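Local coordinates for protein TCR alpha chain (Gallus gallus, PDB 6LIR) that forms the alpha subunit of the chicken alpha-beta T-cell receptor and, as in related receptors, probably recognises peptide antigens presented by MHC molecules, at residues 1-6 / 19-24. Sequence-based numbering, arbitrary orientation.
Sequences QVQQEP and TCSHPS
Two nearly straight hydrogen bonds identify Gln3 and Ser21 as an antiparallel hydrogen-bonded pair: Gln3 N gives to Ser21 O at 2.8 Å (171° at the hydrogen), and Ser21 N gives back to Gln3 O at 3.0 Å. Each donor lies in the plane of the carbonyl it meets. CA-H...O contacts from His22 CA to Gln1 O and from Cys20 CA to Gln3 O extend the pairing to either side.

Water carries the ladder past this single bridge. At the Glu5 end, one molecule accepts from Glu5 N and donates to Thr19 O; at the other end, another donates to Gln1 O at 2.7 Å and accepts from Ser24 N. There Gln1, extended beyond CG, donates a hydrogen bond from NE2 to Ser24 OG at 3.0 Å (154° at the hydrogen), the hydroxyl lying close to the amide plane. Ser21 OG and Gln3 OE1 stand 4.0 Å apart, bridged by a third water, while Pro23 CD lies 3.7 Å from the same Gln3 OE1.

Apolar contact occupies the inner face, where Val2, Gln4, Cys20 and His22 are buried. Val2 CG1, anti to the backbone N (chi1 -177°), reaches Cys20 SG at 3.5 Å, and its CG2 lies alongside His22 CB. Cys20 is disulfide-bonded to Cys87. On this buried face hydrogen bonds satisfy the Gln4 amide: OE1 accepts from Cys87 N and NE2 donates to Tyr85 O.

Strand 16-21 edges the sheet it forms with 69-74, and the N-terminal segment adds a short edge pairing to that sheet before strand 7-11 joins the opposing one: the A-strand switch beside the B-F disulfide, characteristic of immunoglobulin V domains.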
ATOM      1  N   GLN A   1      18.876 -11.777  10.023  1.00 45.40           N
ATOM      2  CA  GLN A   1      18.772 -12.890  10.962  1.00 48.12           C
ATOM      3  C   GLN A   1      17.539 -13.745  10.673  1.00 49.69           C
ATOM      4  O   GLN A   1      17.597 -14.976  10.714  1.00 39.56           O
ATOM      5  CB  GLN A   1      18.725 -12.379  12.402  1.00 46.81           C
ATOM      6  CG  GLN A   1      19.844 -12.914  13.277  1.00 53.28           C
ATOM      7  CD  GLN A   1      19.647 -12.598  14.747  1.00 63.70           C
ATOM      8  OE1 GLN A   1      19.089 -11.559  15.103  1.00 67.17           O
ATOM      9  NE2 GLN A   1      20.105 -13.498  15.611  1.00 56.83           N
ATOM     10  N   VAL A   2      16.422 -13.087  10.381  1.00 40.10           N
ATOM     11  CA  VAL A   2      15.175 -13.765  10.047  1.00 43.13           C
ATOM     12  C   VAL A   2      14.910 -13.505   8.572  1.00 40.56           C
ATOM     13  O   VAL A   2      14.546 -12.389   8.184  1.00 36.89           O
ATOM     14  CB  VAL A   2      14.013 -13.284  10.927  1.00 44.27           C
ATOM     15  CG1 VAL A   2      12.763 -14.067  10.609  1.00 41.54           C
ATOM     16  CG2 VAL A   2      14.370 -13.438  12.398  1.00 38.41           C
ATOM     17  N   GLN A   3      15.102 -14.531   7.747  1.00 41.92           N
ATOM     18  CA  GLN A   3      15.105 -14.384   6.298  1.00 47.72           C
ATOM     19  C   GLN A   3      13.788 -14.833   5.680  1.00 45.96           C
ATOM     20  O   GLN A   3      13.216 -15.854   6.072  1.00 42.92           O
ATOM     21  CB  GLN A   3      16.259 -15.172   5.677  1.00 51.07           C
ATOM     22  CG  GLN A   3      17.626 -14.730   6.163  1.00 54.74           C
ATOM     23  CD  GLN A   3      18.659 -15.826   6.041  1.00 65.75           C
ATOM     24  OE1 GLN A   3      18.702 -16.746   6.858  1.00 69.64           O
ATOM     25  NE2 GLN A   3      19.502 -15.735   5.018  1.00 73.99           N
ATOM     26  N   GLN A   4      13.329 -14.065   4.694  1.00 43.48           N
ATOM     27  CA  GLN A   4      12.127 -14.359   3.930  1.00 43.53           C
ATOM     28  C   GLN A   4      12.397 -14.047   2.467  1.00 43.07           C
ATOM     29  O   GLN A   4      13.210 -13.176   2.147  1.00 46.26           O
ATOM     30  CB  GLN A   4      10.917 -13.540   4.404  1.00 39.25           C
ATOM     31  CG  GLN A   4      10.462 -13.816   5.824  1.00 40.62           C
ATOM     32  CD  GLN A   4       9.210 -13.034   6.178  1.00 40.71           C
ATOM     33  OE1 GLN A   4       9.245 -12.130   7.014  1.00 42.18           O
ATOM     34  NE2 GLN A   4       8.097 -13.373   5.532  1.00 37.15           N
ATOM     35  N   GLU A   5      11.709 -14.755   1.581  1.00 40.79           N
ATOM     36  CA  GLU A   5      11.823 -14.427   0.172  1.00 44.82           C
ATOM     37  C   GLU A   5      11.170 -13.069  -0.073  1.00 45.26           C
ATOM     38  O   GLU A   5      10.106 -12.784   0.484  1.00 37.92           O
ATOM     39  CB  GLU A   5      11.147 -15.493  -0.688  1.00 46.40           C
ATOM     40  CG  GLU A   5      11.827 -16.850  -0.649  1.00 49.12           C
ATOM     41  CD  GLU A   5      13.279 -16.784  -1.082  1.00 55.97           C
ATOM     42  OE1 GLU A   5      13.531 -16.712  -2.304  1.00 63.89           O
ATOM     43  OE2 GLU A   5      14.167 -16.805  -0.204  1.00 63.95           O
ATOM     44  N   PRO A   6      11.799 -12.197  -0.866  1.00 51.39           N
ATOM     45  CA  PRO A   6      11.247 -10.841  -1.044  1.00 49.09           C
ATOM     46  C   PRO A   6       9.839 -10.822  -1.616  1.00 48.65           C
ATOM     47  O   PRO A   6       9.032  -9.963  -1.235  1.00 46.33           O
ATOM     48  CB  PRO A   6      12.262 -10.173  -1.985  1.00 53.94           C
ATOM     49  CG  PRO A   6      12.970 -11.307  -2.659  1.00 60.51           C
ATOM     50  CD  PRO A   6      13.032 -12.404  -1.645  1.00 51.95           C
ATOM     51  N   THR A  19       7.802 -19.104   3.245  1.00 34.11           N
ATOM     52  CA  THR A  19       8.798 -19.630   4.168  1.00 36.75           C
ATOM     53  C   THR A  19       9.385 -18.535   5.050  1.00 34.42           C
ATOM     54  O   THR A  19       9.298 -17.342   4.756  1.00 36.41           O
ATOM     55  CB  THR A  19       9.933 -20.327   3.410  1.00 39.51           C
ATOM     56  OG1 THR A  19      10.607 -19.374   2.579  1.00 44.02           O
ATOM     57  CG2 THR A  19       9.395 -21.463   2.547  1.00 39.94           C
ATOM     58  N   CYS A  20      10.053 -18.973   6.112  1.00 38.87           N
ATOM     59  CA  CYS A  20      10.744 -18.079   7.033  1.00 37.88           C
ATOM     60  C   CYS A  20      11.852 -18.892   7.681  1.00 41.09           C
ATOM     61  O   CYS A  20      11.580 -19.932   8.286  1.00 39.78           O
ATOM     62  CB  CYS A  20       9.791 -17.502   8.084  1.00 36.94           C
ATOM     63  SG  CYS A  20      10.583 -16.512   9.378  1.00 43.83           S
ATOM     64  N   SER A  21      13.094 -18.442   7.517  1.00 37.21           N
ATOM     65  CA  SER A  21      14.276 -19.172   7.949  1.00 40.71           C
ATOM     66  C   SER A  21      15.089 -18.306   8.904  1.00 39.46           C
ATOM     67  O   SER A  21      15.413 -17.158   8.583  1.00 42.64           O
ATOM     68  CB  SER A  21      15.119 -19.580   6.738  1.00 40.56           C
ATOM     69  OG  SER A  21      16.421 -19.974   7.127  1.00 55.34           O
ATOM     70  N   HIS A  22      15.401 -18.853  10.081  1.00 38.90           N
ATOM     71  CA  HIS A  22      16.214 -18.164  11.089  1.00 37.12           C
ATOM     72  C   HIS A  22      17.146 -19.172  11.746  1.00 38.98           C
ATOM     73  O   HIS A  22      16.939 -19.583  12.894  1.00 33.83           O
ATOM     74  CB  HIS A  22      15.326 -17.469  12.122  1.00 37.01           C
ATOM     75  CG  HIS A  22      14.123 -18.263  12.527  1.00 36.74           C
ATOM     76  ND1 HIS A  22      14.089 -19.045  13.662  1.00 37.29           N
ATOM     77  CD2 HIS A  22      12.904 -18.389  11.950  1.00 35.93           C
ATOM     78  CE1 HIS A  22      12.906 -19.623  13.764  1.00 38.58           C
ATOM     79  NE2 HIS A  22      12.167 -19.240  12.736  1.00 36.72           N
ATOM     80  N   PRO A  23      18.203 -19.585  11.040  1.00 45.86           N
ATOM     81  CA  PRO A  23      19.089 -20.635  11.575  1.00 44.61           C
ATOM     82  C   PRO A  23      19.725 -20.278  12.906  1.00 46.50           C
ATOM     83  O   PRO A  23      19.987 -21.172  13.718  1.00 47.34           O
ATOM     84  CB  PRO A  23      20.142 -20.809  10.470  1.00 45.87           C
ATOM     85  CG  PRO A  23      19.511 -20.257   9.241  1.00 50.01           C
ATOM     86  CD  PRO A  23      18.633 -19.132   9.704  1.00 45.81           C
ATOM     87  N   SER A  24      19.979 -19.000  13.161  1.00 40.48           N
ATOM     88  CA  SER A  24      20.655 -18.573  14.376  1.00 43.16           C
ATOM     89  C   SER A  24      19.704 -18.363  15.546  1.00 47.67           C
ATOM     90  O   SER A  24      20.154 -17.969  16.625  1.00 42.58           O
ATOM     91  CB  SER A  24      21.426 -17.278  14.110  1.00 46.33           C
ATOM     92  OG  SER A  24      20.605 -16.151  14.370  1.00 57.06           O
TER
HETATM   93  O   HOH W   1      19.533 -16.530  11.654  1.00 42.41           O
HETATM   94  O   HOH W   2      18.508 -19.234   5.866  1.00 61.61           O
HETATM   95  O   HOH W   3       9.434 -16.139   2.216  1.00 34.35           O